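Side-chain contacts in malonyl acyl carrier protein transacylase (Streptococcus pneumoniae, PDB 3IM8), which probably transfers the malonyl group from malonyl-CoA to holo acyl carrier protein, a reaction that supplies malonyl units for fatty acid synthesis: residues V98-L103 with C224-N229; V138-E143 with E179-A184; S149-V154 with V174-E179. All blocks are in the same frame, centred on the assembly; numbering follows the deposited sequence.

Contact 1 of 3, residues V98-L103 with C224-N229; sequences VASGAL and CPLVGN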
ATOM      1  N   VAL A  98     -12.330   0.154  -0.649  1.00 20.09           N
ATOM      2  CA  VAL A  98     -13.358  -0.871  -0.923  1.00 20.15           C
ATOM      3  C   VAL A  98     -13.918  -1.469   0.368  1.00 21.25           C
ATOM      4  O   VAL A  98     -15.142  -1.506   0.564  1.00 21.75           O
ATOM      5  CB  VAL A  98     -12.870  -1.990  -1.871  1.00 20.15           C
ATOM      6  CG1 VAL A  98     -13.927  -3.170  -1.959  1.00 19.40           C
ATOM      7  CG2 VAL A  98     -12.622  -1.430  -3.265  1.00 19.15           C
ATOM      8  N   ALA A  99     -13.030  -1.879   1.276  1.00 21.85           N
ATOM      9  CA  ALA A  99     -13.475  -2.410   2.549  1.00 22.74           C
ATOM     10  C   ALA A  99     -14.244  -1.380   3.383  1.00 23.09           C
ATOM     11  O   ALA A  99     -15.124  -1.747   4.126  1.00 23.39           O
ATOM     12  CB  ALA A  99     -12.291  -2.978   3.327  1.00 23.21           C
ATOM     13  N   SER A 100     -13.946  -0.084   3.231  1.00 23.43           N
ATOM     14  CA  SER A 100     -14.549   0.917   4.095  1.00 23.58           C
ATOM     15  C   SER A 100     -15.865   1.384   3.544  1.00 23.83           C
ATOM     16  O   SER A 100     -16.483   2.285   4.118  1.00 23.78           O
ATOM     17  CB  SER A 100     -13.612   2.122   4.280  1.00 24.04           C
ATOM     18  OG  SER A 100     -13.422   2.728   3.014  1.00 26.71           O
ATOM     19  N   GLY A 101     -16.285   0.790   2.425  1.00 23.63           N
ATOM     20  CA  GLY A 101     -17.595   1.034   1.828  1.00 23.93           C
ATOM     21  C   GLY A 101     -17.589   2.183   0.842  1.00 24.12           C
ATOM     22  O   GLY A 101     -18.542   2.337   0.052  1.00 25.00           O
ATOM     23  N   ALA A 102     -16.542   3.013   0.876  1.00 23.24           N
ATOM     24  CA  ALA A 102     -16.504   4.205   0.018  1.00 23.12           C
ATOM     25  C   ALA A 102     -16.277   3.970  -1.491  1.00 23.12           C
ATOM     26  O   ALA A 102     -16.789   4.720  -2.333  1.00 23.03           O
ATOM     27  CB  ALA A 102     -15.528   5.236   0.544  1.00 23.48           C
ATOM     28  N   LEU A 103     -15.530   2.936  -1.839  1.00 23.45           N
ATOM     29  CA  LEU A 103     -15.261   2.629  -3.258  1.00 23.16           C
ATOM     30  C   LEU A 103     -15.868   1.281  -3.682  1.00 22.82           C
ATOM     31  O   LEU A 103     -15.634   0.265  -3.010  1.00 22.24           O
ATOM     32  CB  LEU A 103     -13.742   2.683  -3.502  1.00 22.69           C
ATOM     33  CG  LEU A 103     -13.094   2.262  -4.829  1.00 23.17           C
ATOM     34  CD1 LEU A 103     -13.645   3.078  -5.964  1.00 19.09           C
ATOM     35  CD2 LEU A 103     -11.574   2.477  -4.664  1.00 22.31           C
ATOM     36  N   CYS A 224     -17.031   2.538   7.383  1.00 29.69           N
ATOM     37  CA  CYS A 224     -16.145   2.512   8.517  1.00 28.81           C
ATOM     38  C   CYS A 224     -14.944   3.452   8.267  1.00 26.93           C
ATOM     39  O   CYS A 224     -14.623   3.740   7.105  1.00 26.60           O
ATOM     40  CB  CYS A 224     -15.755   1.073   8.822  1.00 29.92           C
ATOM     41  SG  CYS A 224     -14.181   0.641   8.140  1.00 35.04           S
ATOM     42  N   PRO A 225     -14.344   3.984   9.346  1.00 24.55           N
ATOM     43  CA  PRO A 225     -13.336   5.000   9.195  1.00 23.83           C
ATOM     44  C   PRO A 225     -12.085   4.408   8.532  1.00 23.39           C
ATOM     45  O   PRO A 225     -11.709   3.261   8.831  1.00 23.21           O
ATOM     46  CB  PRO A 225     -13.035   5.453  10.627  1.00 24.32           C
ATOM     47  CG  PRO A 225     -14.249   4.960  11.477  1.00 24.07           C
ATOM     48  CD  PRO A 225     -14.727   3.730  10.750  1.00 24.77           C
ATOM     49  N   LEU A 226     -11.494   5.185   7.625  1.00 22.06           N
ATOM     50  CA  LEU A 226     -10.228   4.848   6.923  1.00 22.10           C
ATOM     51  C   LEU A 226      -9.179   5.913   7.260  1.00 22.19           C
ATOM     52  O   LEU A 226      -9.459   7.095   7.156  1.00 23.61           O
ATOM     53  CB  LEU A 226     -10.450   4.784   5.413  1.00 20.98           C
ATOM     54  CG  LEU A 226      -9.200   4.558   4.527  1.00 20.82           C
ATOM     55  CD1 LEU A 226      -9.591   3.849   3.291  1.00 18.49           C
ATOM     56  CD2 LEU A 226      -8.526   5.859   4.095  1.00 19.46           C
ATOM     57  N   VAL A 227      -7.984   5.495   7.698  1.00 22.32           N
ATOM     58  CA  VAL A 227      -6.862   6.399   7.955  1.00 20.40           C
ATOM     59  C   VAL A 227      -6.012   6.526   6.689  1.00 20.80           C
ATOM     60  O   VAL A 227      -5.393   5.552   6.240  1.00 21.58           O
ATOM     61  CB  VAL A 227      -6.041   5.922   9.171  1.00 20.46           C
ATOM     62  CG1 VAL A 227      -4.912   6.874   9.471  1.00 18.61           C
ATOM     63  CG2 VAL A 227      -6.959   5.796  10.407  1.00 20.70           C
ATOM     64  N   GLY A 228      -6.000   7.712   6.076  1.00 20.49           N
ATOM     65  CA  GLY A 228      -5.299   7.875   4.803  1.00 20.21           C
ATOM     66  C   GLY A 228      -3.793   7.994   4.907  1.00 20.08           C
ATOM     67  O   GLY A 228      -3.254   8.503   5.881  1.00 19.77           O
ATOM     68  N   ASN A 229      -3.104   7.533   3.871  1.00 20.95           N
ATOM     69  CA  ASN A 229      -1.640   7.533   3.799  1.00 20.48           C
ATOM     70  C   ASN A 229      -1.023   8.932   3.850  1.00 20.09           C
ATOM     71  O   ASN A 229       0.022   9.171   4.493  1.00 18.66           O
ATOM     72  CB  ASN A 229      -1.217   6.857   2.476  1.00 20.99           C
ATOM     73  CG  ASN A 229      -1.327   5.323   2.507  1.00 20.09           C
ATOM     74  OD1 ASN A 229      -1.562   4.662   3.564  1.00 21.29           O
ATOM     75  ND2 ASN A 229      -1.126   4.751   1.359  1.00 15.00           N
TER

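Contact 2 of 3, residues V138-E143 with E179-A184; sequences VEVIEE and ELLQEA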
ATOM      1  N   VAL A 138      14.053  11.180  12.271  1.00 36.89           N
ATOM      2  CA  VAL A 138      13.339  11.696  11.087  1.00 36.90           C
ATOM      3  C   VAL A 138      13.862  13.063  10.622  1.00 37.01           C
ATOM      4  O   VAL A 138      14.020  13.298   9.438  1.00 36.04           O
ATOM      5  CB  VAL A 138      11.770  11.700  11.288  1.00 36.53           C
ATOM      6  CG1 VAL A 138      11.364  12.455  12.512  1.00 37.60           C
ATOM      7  CG2 VAL A 138      11.052  12.224  10.057  1.00 36.11           C
ATOM      8  N   GLU A 139      14.174  13.930  11.586  1.00 38.38           N
ATOM      9  CA  GLU A 139      14.601  15.314  11.342  1.00 39.22           C
ATOM     10  C   GLU A 139      15.831  15.323  10.441  1.00 37.90           C
ATOM     11  O   GLU A 139      15.919  16.084   9.449  1.00 38.26           O
ATOM     12  CB  GLU A 139      14.956  15.997  12.683  1.00 41.23           C
ATOM     13  CG  GLU A 139      13.815  16.153  13.682  1.00 47.32           C
ATOM     14  CD  GLU A 139      13.238  14.810  14.179  1.00 54.69           C
ATOM     15  OE1 GLU A 139      12.017  14.773  14.474  1.00 57.35           O
ATOM     16  OE2 GLU A 139      13.991  13.795  14.274  1.00 58.16           O
ATOM     17  N   VAL A 140      16.774  14.461  10.805  1.00 36.14           N
ATOM     18  CA  VAL A 140      18.049  14.288  10.088  1.00 34.49           C
ATOM     19  C   VAL A 140      17.859  13.903   8.651  1.00 32.95           C
ATOM     20  O   VAL A 140      18.571  14.427   7.790  1.00 32.08           O
ATOM     21  CB  VAL A 140      18.946  13.219  10.783  1.00 34.77           C
ATOM     22  CG1 VAL A 140      20.229  12.984   9.962  1.00 34.65           C
ATOM     23  CG2 VAL A 140      19.244  13.638  12.241  1.00 33.54           C
ATOM     24  N   ILE A 141      16.887  13.009   8.401  1.00 31.40           N
ATOM     25  CA  ILE A 141      16.664  12.460   7.079  1.00 30.34           C
ATOM     26  C   ILE A 141      16.033  13.520   6.207  1.00 30.53           C
ATOM     27  O   ILE A 141      16.443  13.719   5.053  1.00 29.40           O
ATOM     28  CB  ILE A 141      15.757  11.170   7.133  1.00 30.91           C
ATOM     29  CG1 ILE A 141      16.492  10.018   7.826  1.00 31.77           C
ATOM     30  CG2 ILE A 141      15.349  10.709   5.737  1.00 30.37           C
ATOM     31  CD1 ILE A 141      15.537   8.883   8.316  1.00 31.71           C
ATOM     32  N   GLU A 142      15.032  14.208   6.776  1.00 30.47           N
ATOM     33  CA  GLU A 142      14.339  15.306   6.121  1.00 31.18           C
ATOM     34  C   GLU A 142      15.314  16.441   5.755  1.00 30.98           C
ATOM     35  O   GLU A 142      15.329  16.900   4.619  1.00 30.95           O
ATOM     36  CB  GLU A 142      13.159  15.792   7.014  1.00 31.11           C
ATOM     37  CG  GLU A 142      12.135  14.648   7.270  1.00 32.72           C
ATOM     38  CD  GLU A 142      10.859  15.040   8.024  1.00 34.44           C
ATOM     39  OE1 GLU A 142      10.909  15.979   8.835  1.00 35.86           O
ATOM     40  OE2 GLU A 142       9.806  14.383   7.826  1.00 35.04           O
ATOM     41  N   GLU A 143      16.124  16.870   6.715  1.00 31.72           N
ATOM     42  CA  GLU A 143      17.183  17.872   6.483  1.00 32.74           C
ATOM     43  C   GLU A 143      18.193  17.436   5.401  1.00 31.30           C
ATOM     44  O   GLU A 143      18.500  18.176   4.443  1.00 29.82           O
ATOM     45  CB  GLU A 143      17.912  18.145   7.803  1.00 34.64           C
ATOM     46  CG  GLU A 143      18.830  19.394   7.799  1.00 41.89           C
ATOM     47  CD  GLU A 143      19.700  19.537   9.076  1.00 49.79           C
ATOM     48  OE1 GLU A 143      20.515  20.499   9.144  1.00 52.69           O
ATOM     49  OE2 GLU A 143      19.576  18.695  10.005  1.00 52.64           O
ATOM     50  N   GLU A 179      25.073  10.566   1.101  1.00 30.39           N
ATOM     51  CA  GLU A 179      26.391  11.120   1.462  1.00 31.43           C
ATOM     52  C   GLU A 179      26.172  12.026   2.649  1.00 31.46           C
ATOM     53  O   GLU A 179      26.887  11.954   3.658  1.00 32.27           O
ATOM     54  CB  GLU A 179      26.977  11.896   0.273  1.00 32.40           C
ATOM     55  CG  GLU A 179      28.275  12.679   0.570  1.00 35.71           C
ATOM     56  CD  GLU A 179      28.629  13.649  -0.537  1.00 40.53           C
ATOM     57  OE1 GLU A 179      28.768  13.171  -1.692  1.00 44.71           O
ATOM     58  OE2 GLU A 179      28.763  14.886  -0.263  1.00 40.64           O
ATOM     59  N   LEU A 180      25.139  12.866   2.575  1.00 31.89           N
ATOM     60  CA  LEU A 180      24.868  13.742   3.704  1.00 31.15           C
ATOM     61  C   LEU A 180      24.463  12.906   4.917  1.00 30.50           C
ATOM     62  O   LEU A 180      24.878  13.207   6.023  1.00 29.65           O
ATOM     63  CB  LEU A 180      23.826  14.794   3.332  1.00 31.31           C
ATOM     64  CG  LEU A 180      24.355  15.978   2.527  1.00 32.42           C
ATOM     65  CD1 LEU A 180      23.157  16.694   1.891  1.00 33.05           C
ATOM     66  CD2 LEU A 180      25.214  16.925   3.413  1.00 31.99           C
ATOM     67  N   LEU A 181      23.687  11.833   4.707  1.00 30.88           N
ATOM     68  CA  LEU A 181      23.306  10.933   5.829  1.00 31.23           C
ATOM     69  C   LEU A 181      24.520  10.221   6.491  1.00 33.40           C
ATOM     70  O   LEU A 181      24.606  10.154   7.724  1.00 33.92           O
ATOM     71  CB  LEU A 181      22.216   9.923   5.392  1.00 29.24           C
ATOM     72  CG  LEU A 181      20.840  10.559   5.018  1.00 27.72           C
ATOM     73  CD1 LEU A 181      20.004   9.812   3.930  1.00 26.39           C
ATOM     74  CD2 LEU A 181      19.983  10.876   6.216  1.00 22.13           C
ATOM     75  N   GLN A 182      25.420   9.643   5.697  1.00 35.53           N
ATOM     76  CA  GLN A 182      26.633   8.983   6.250  1.00 38.01           C
ATOM     77  C   GLN A 182      27.428   9.984   7.103  1.00 39.18           C
ATOM     78  O   GLN A 182      27.791   9.697   8.257  1.00 40.37           O
ATOM     79  CB  GLN A 182      27.523   8.437   5.126  1.00 37.82           C
ATOM     80  CG  GLN A 182      26.908   7.242   4.365  1.00 39.14           C
ATOM     81  CD  GLN A 182      27.471   6.998   2.938  1.00 38.46           C
ATOM     82  OE1 GLN A 182      28.031   7.879   2.306  1.00 38.61           O
ATOM     83  NE2 GLN A 182      27.286   5.793   2.441  1.00 38.20           N
ATOM     84  N   GLU A 183      27.688  11.160   6.540  1.00 40.33           N
ATOM     85  CA  GLU A 183      28.369  12.218   7.276  1.00 42.26           C
ATOM     86  C   GLU A 183      27.674  12.425   8.616  1.00 41.92           C
ATOM     87  O   GLU A 183      28.293  12.313   9.673  1.00 41.86           O
ATOM     88  CB  GLU A 183      28.368  13.519   6.472  1.00 43.09           C
ATOM     89  CG  GLU A 183      29.748  14.122   6.267  1.00 46.37           C
ATOM     90  CD  GLU A 183      29.704  15.430   5.503  1.00 51.43           C
ATOM     91  OE1 GLU A 183      28.897  16.309   5.873  1.00 51.42           O
ATOM     92  OE2 GLU A 183      30.476  15.580   4.533  1.00 54.71           O
ATOM     93  N   ALA A 184      26.380  12.721   8.559  1.00 41.79           N
ATOM     94  CA  ALA A 184      25.555  12.857   9.771  1.00 40.97           C
ATOM     95  C   ALA A 184      25.631  11.641  10.705  1.00 40.82           C
ATOM     96  O   ALA A 184      25.227  11.710  11.878  1.00 40.69           O
ATOM     97  CB  ALA A 184      24.099  13.109   9.365  1.00 41.21           C
TER

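Contact 3 of 3, residues S149-V154 with V174-E179; sequences SELGVV and VDRAVE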
ATOM      1  N   SER A 149      18.235  18.499  -2.287  1.00 29.46           N
ATOM      2  CA  SER A 149      17.175  18.841  -3.293  1.00 30.23           C
ATOM      3  C   SER A 149      17.542  19.878  -4.337  1.00 30.87           C
ATOM      4  O   SER A 149      16.876  20.021  -5.386  1.00 31.09           O
ATOM      5  CB  SER A 149      15.864  19.288  -2.613  1.00 30.23           C
ATOM      6  OG  SER A 149      15.250  18.225  -1.924  1.00 31.22           O
ATOM      7  N   GLU A 150      18.597  20.613  -4.053  1.00 31.23           N
ATOM      8  CA  GLU A 150      19.152  21.527  -5.012  1.00 32.38           C
ATOM      9  C   GLU A 150      19.622  20.777  -6.252  1.00 32.46           C
ATOM     10  O   GLU A 150      19.575  21.299  -7.403  1.00 32.45           O
ATOM     11  CB  GLU A 150      20.345  22.190  -4.374  1.00 33.41           C
ATOM     12  CG  GLU A 150      21.064  23.062  -5.349  1.00 37.49           C
ATOM     13  CD  GLU A 150      22.184  23.826  -4.705  1.00 40.71           C
ATOM     14  OE1 GLU A 150      23.138  23.186  -4.187  1.00 42.15           O
ATOM     15  OE2 GLU A 150      22.073  25.062  -4.738  1.00 42.63           O
ATOM     16  N   LEU A 151      20.095  19.561  -6.003  1.00 31.29           N
ATOM     17  CA  LEU A 151      20.619  18.708  -7.050  1.00 31.32           C
ATOM     18  C   LEU A 151      19.541  17.919  -7.834  1.00 31.20           C
ATOM     19  O   LEU A 151      19.895  17.166  -8.718  1.00 31.31           O
ATOM     20  CB  LEU A 151      21.687  17.777  -6.430  1.00 31.16           C
ATOM     21  CG  LEU A 151      23.067  18.388  -6.125  1.00 31.28           C
ATOM     22  CD1 LEU A 151      23.058  19.606  -5.235  1.00 33.72           C
ATOM     23  CD2 LEU A 151      23.976  17.334  -5.535  1.00 27.43           C
ATOM     24  N   GLY A 152      18.244  18.080  -7.480  1.00 30.83           N
ATOM     25  CA  GLY A 152      17.095  17.339  -8.053  1.00 28.99           C
ATOM     26  C   GLY A 152      16.107  16.759  -7.014  1.00 28.16           C
ATOM     27  O   GLY A 152      16.322  16.848  -5.803  1.00 26.54           O
ATOM     28  N   VAL A 153      15.036  16.123  -7.485  1.00 28.27           N
ATOM     29  CA  VAL A 153      14.070  15.443  -6.578  1.00 27.76           C
ATOM     30  C   VAL A 153      14.669  14.370  -5.658  1.00 27.16           C
ATOM     31  O   VAL A 153      15.144  13.342  -6.121  1.00 27.46           O
ATOM     32  CB  VAL A 153      12.870  14.842  -7.352  1.00 28.19           C
ATOM     33  CG1 VAL A 153      11.848  14.283  -6.339  1.00 27.49           C
ATOM     34  CG2 VAL A 153      12.229  15.926  -8.264  1.00 26.52           C
ATOM     35  N   VAL A 154      14.653  14.635  -4.347  1.00 26.83           N
ATOM     36  CA  VAL A 154      14.893  13.619  -3.312  1.00 26.00           C
ATOM     37  C   VAL A 154      14.070  13.920  -2.044  1.00 25.95           C
ATOM     38  O   VAL A 154      14.289  14.934  -1.389  1.00 26.08           O
ATOM     39  CB  VAL A 154      16.399  13.516  -2.984  1.00 26.01           C
ATOM     40  CG1 VAL A 154      16.979  14.928  -2.714  1.00 25.31           C
ATOM     41  CG2 VAL A 154      16.622  12.571  -1.836  1.00 23.90           C
ATOM     42  N   VAL A 174      19.578  11.548  -4.965  1.00 23.05           N
ATOM     43  CA  VAL A 174      19.507  10.589  -3.845  1.00 22.81           C
ATOM     44  C   VAL A 174      20.900  10.193  -3.311  1.00 24.52           C
ATOM     45  O   VAL A 174      21.067  10.001  -2.097  1.00 24.01           O
ATOM     46  CB  VAL A 174      18.643   9.343  -4.179  1.00 22.37           C
ATOM     47  CG1 VAL A 174      18.914   8.209  -3.136  1.00 21.69           C
ATOM     48  CG2 VAL A 174      17.115   9.713  -4.207  1.00 20.70           C
ATOM     49  N   ASP A 175      21.873  10.038  -4.232  1.00 26.01           N
ATOM     50  CA  ASP A 175      23.296   9.793  -3.885  1.00 26.99           C
ATOM     51  C   ASP A 175      23.814  10.926  -3.000  1.00 28.01           C
ATOM     52  O   ASP A 175      24.554  10.661  -2.050  1.00 29.89           O
ATOM     53  CB  ASP A 175      24.198   9.665  -5.141  1.00 26.99           C
ATOM     54  CG  ASP A 175      24.006   8.329  -5.897  1.00 29.22           C
ATOM     55  OD1 ASP A 175      23.572   7.339  -5.264  1.00 29.87           O
ATOM     56  OD2 ASP A 175      24.284   8.285  -7.124  1.00 31.87           O
ATOM     57  N   ARG A 176      23.445  12.180  -3.287  1.00 28.24           N
ATOM     58  CA  ARG A 176      23.914  13.338  -2.491  1.00 28.11           C
ATOM     59  C   ARG A 176      23.297  13.251  -1.094  1.00 28.00           C
ATOM     60  O   ARG A 176      24.014  13.392  -0.072  1.00 28.55           O
ATOM     61  CB  ARG A 176      23.635  14.687  -3.239  1.00 28.34           C
ATOM     62  CG  ARG A 176      24.055  16.054  -2.558  1.00 31.56           C
ATOM     63  CD  ARG A 176      25.573  16.315  -2.162  1.00 35.58           C
ATOM     64  NE  ARG A 176      25.664  17.516  -1.262  1.00 39.11           N
ATOM     65  CZ  ARG A 176      26.555  17.711  -0.268  1.00 37.67           C
ATOM     66  NH1 ARG A 176      27.491  16.815   0.003  1.00 34.15           N
ATOM     67  NH2 ARG A 176      26.517  18.828   0.461  1.00 39.75           N
ATOM     68  N   ALA A 177      21.981  12.966  -1.033  1.00 27.34           N
ATOM     69  CA  ALA A 177      21.288  12.667   0.239  1.00 26.12           C
ATOM     70  C   ALA A 177      21.945  11.611   1.150  1.00 27.02           C
ATOM     71  O   ALA A 177      22.080  11.849   2.329  1.00 28.19           O
ATOM     72  CB  ALA A 177      19.835  12.297  -0.032  1.00 25.27           C
ATOM     73  N   VAL A 178      22.326  10.437   0.639  1.00 27.92           N
ATOM     74  CA  VAL A 178      22.973   9.410   1.502  1.00 28.72           C
ATOM     75  C   VAL A 178      24.366   9.828   1.959  1.00 28.73           C
ATOM     76  O   VAL A 178      24.774   9.522   3.072  1.00 27.44           O
ATOM     77  CB  VAL A 178      23.035   7.938   0.890  1.00 29.41           C
ATOM     78  CG1 VAL A 178      21.638   7.307   0.770  1.00 31.79           C
ATOM     79  CG2 VAL A 178      23.771   7.866  -0.422  1.00 30.56           C
ATOM     80  N   GLU A 179      25.073  10.566   1.101  1.00 30.39           N
ATOM     81  CA  GLU A 179      26.391  11.120   1.462  1.00 31.43           C
ATOM     82  C   GLU A 179      26.172  12.026   2.649  1.00 31.46           C
ATOM     83  O   GLU A 179      26.887  11.954   3.658  1.00 32.27           O
ATOM     84  CB  GLU A 179      26.977  11.896   0.273  1.00 32.40           C
ATOM     85  CG  GLU A 179      28.275  12.679   0.570  1.00 35.71           C
ATOM     86  CD  GLU A 179      28.629  13.649  -0.537  1.00 40.53           C
ATOM     87  OE1 GLU A 179      28.768  13.171  -1.692  1.00 44.71           O
ATOM     88  OE2 GLU A 179      28.763  14.886  -0.263  1.00 40.64           O
TER

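Contact 1 of 3, residues V98-L103 with C224-N229
S100 meets C224 where the end of helix 92-99 passes an irregular chain segment, and the first shell consists of little more than this residue and two partners. The bond from CA to CB of S100 is directed toward the other segment, and CB lies 3.4 Å from the carbonyl O of C224, while SG of C224 reaches back to within 4.1 Å of CA and 4.2 Å of CB of S100. The sulfur therefore lies against the carbon part of the serine and not against its hydroxyl. Beside this pair, N of C224 gives a weak hydrogen bond to O of S100, 3.3 Å long and bent to 151° at the hydrogen. On the other flank, CD1 of L226 comes within 4.0 Å of OG of S100, a methyl resting beside an oxygen whose polar needs are met elsewhere.

That hydroxyl turns back over its own chain: with chi1 at 63°, OG is placed between the backbone N and the carbonyl carbon. Its hydrogen bond goes mainly to O of L97, with O of A96 also within bonding range, so that the one proton can at most be shared. Helix 92-99 thus ends with its last turn tied to a serine side chain, and G101, with its positive phi, is the first residue to depart from helical angles. The helix follows strand 85-88 and S90, the predicted catalytic residue, in a GxSxG sequence consistent with the nucleophile elbow of the acyltransferase fold; the side chain of L226 lies about 12 Å from that of S90.

Farther out, V86 of strand 85-88 touches S100, C224 and L226, while A96 and L97 press on L226 from the helix. T223 extends the polar join, its backbone bonding with S100 and its OG1 making a weak hydrogen bond to O of S100.

Contact 2 of 3, residues V138-E143 with E179-A184
V140 and A184 meet on the outer side of this helix pair, where the bump is CG1 of V140, resting 3.9 Å from CB of A184, a low spot on the facing helix. CG1 is anti to the backbone N (chi1 176°), which sends this branch towards that helix. Deeper in, the bump comes from the other side: CD2 of L181 lies 3.8 Å from the CA atom of I141. The same CD2 of L181 is 3.9 Å from CG1 of I141 and 4.1 Å from the carbonyl O of V140. One leucine methyl thus settles in the shallow hollow between two successive residues, touching backbone as well as side chain, while the isoleucine and leucine side chains slant across each other.

No hydrogen bond spans the pair, and what touches is largely apolar. The segment axes approach to 9.8 Å with their directions 142° apart, roughly antiparallel. L181 also touches A144, further along helix 138-148. These are the two helices of the ferredoxin-like subdomain of FabD-type transacylases, packed on one face of its sheet: I141 rests on I165 and I167 of strand 164-169 and on P156 of strand 154-161, whereas A184 lies at the exposed margin.

Contact 3 of 3, residues S149-V154 with V174-E179
L151 meets the aliphatic part of R176 on the exposed side of the buried contact of V154 with V174 and A177, and the arginine shows how one long side chain can serve two neighbours. CB of R176 is 3.5 Å from CD2 of L151. CG of R176, anti to the backbone N (chi1 180°), is modelled 3.2 Å from CD2 of L151, closer than two such carbons can comfortably sit, so the exact placing of these side chains is doubtful. CD of R176 is already drawing away, 3.9 Å from CD2 of L151, because the chain bends at chi2 (59°). Beyond it the guanidinium runs outward and along the helix towards its C-terminal end, to E179 three residues on. There NH1 is modelled in a salt bridge with OE2 of E179, at a separation too short to be reliable.

These residues join the loop after helix 138-148 to helix 171-184, and V154 starts the second strand of the ferredoxin-like subdomain, so the helix is packed against the place where the chain enters its sheet. Inside, CG2 of V154 is the common point, 3.7 Å from both CG2 of V174 and CB of A177. The two valines cross at a slant. A148 of helix 138-148 touches V154, R176 and A177, while I167 of strand 164-169 touches V174 and A177 from the sheet.

Read from the N terminus, the chain first passes the end of helix 92-99, and contact 1 closes on it only after 120 intervening residues, when 224-229 comes back beside strand 85-88 of the parallel sheet. Contacts 2 and 3 are both nested within that long loop. Helix 138-148 opens contact 2, the loop behind it opens contact 3, and helix 171-184 closes contact 3 first and contact 2 next, with E179 shared by the two contacts. These two contacts, centres 11 Å apart, tie that helix to the mixed sheet's other helix and to the start of strand 154-161. Contact 1 lies about 35 Å from contact 3, centre to centre, across the chain's centre.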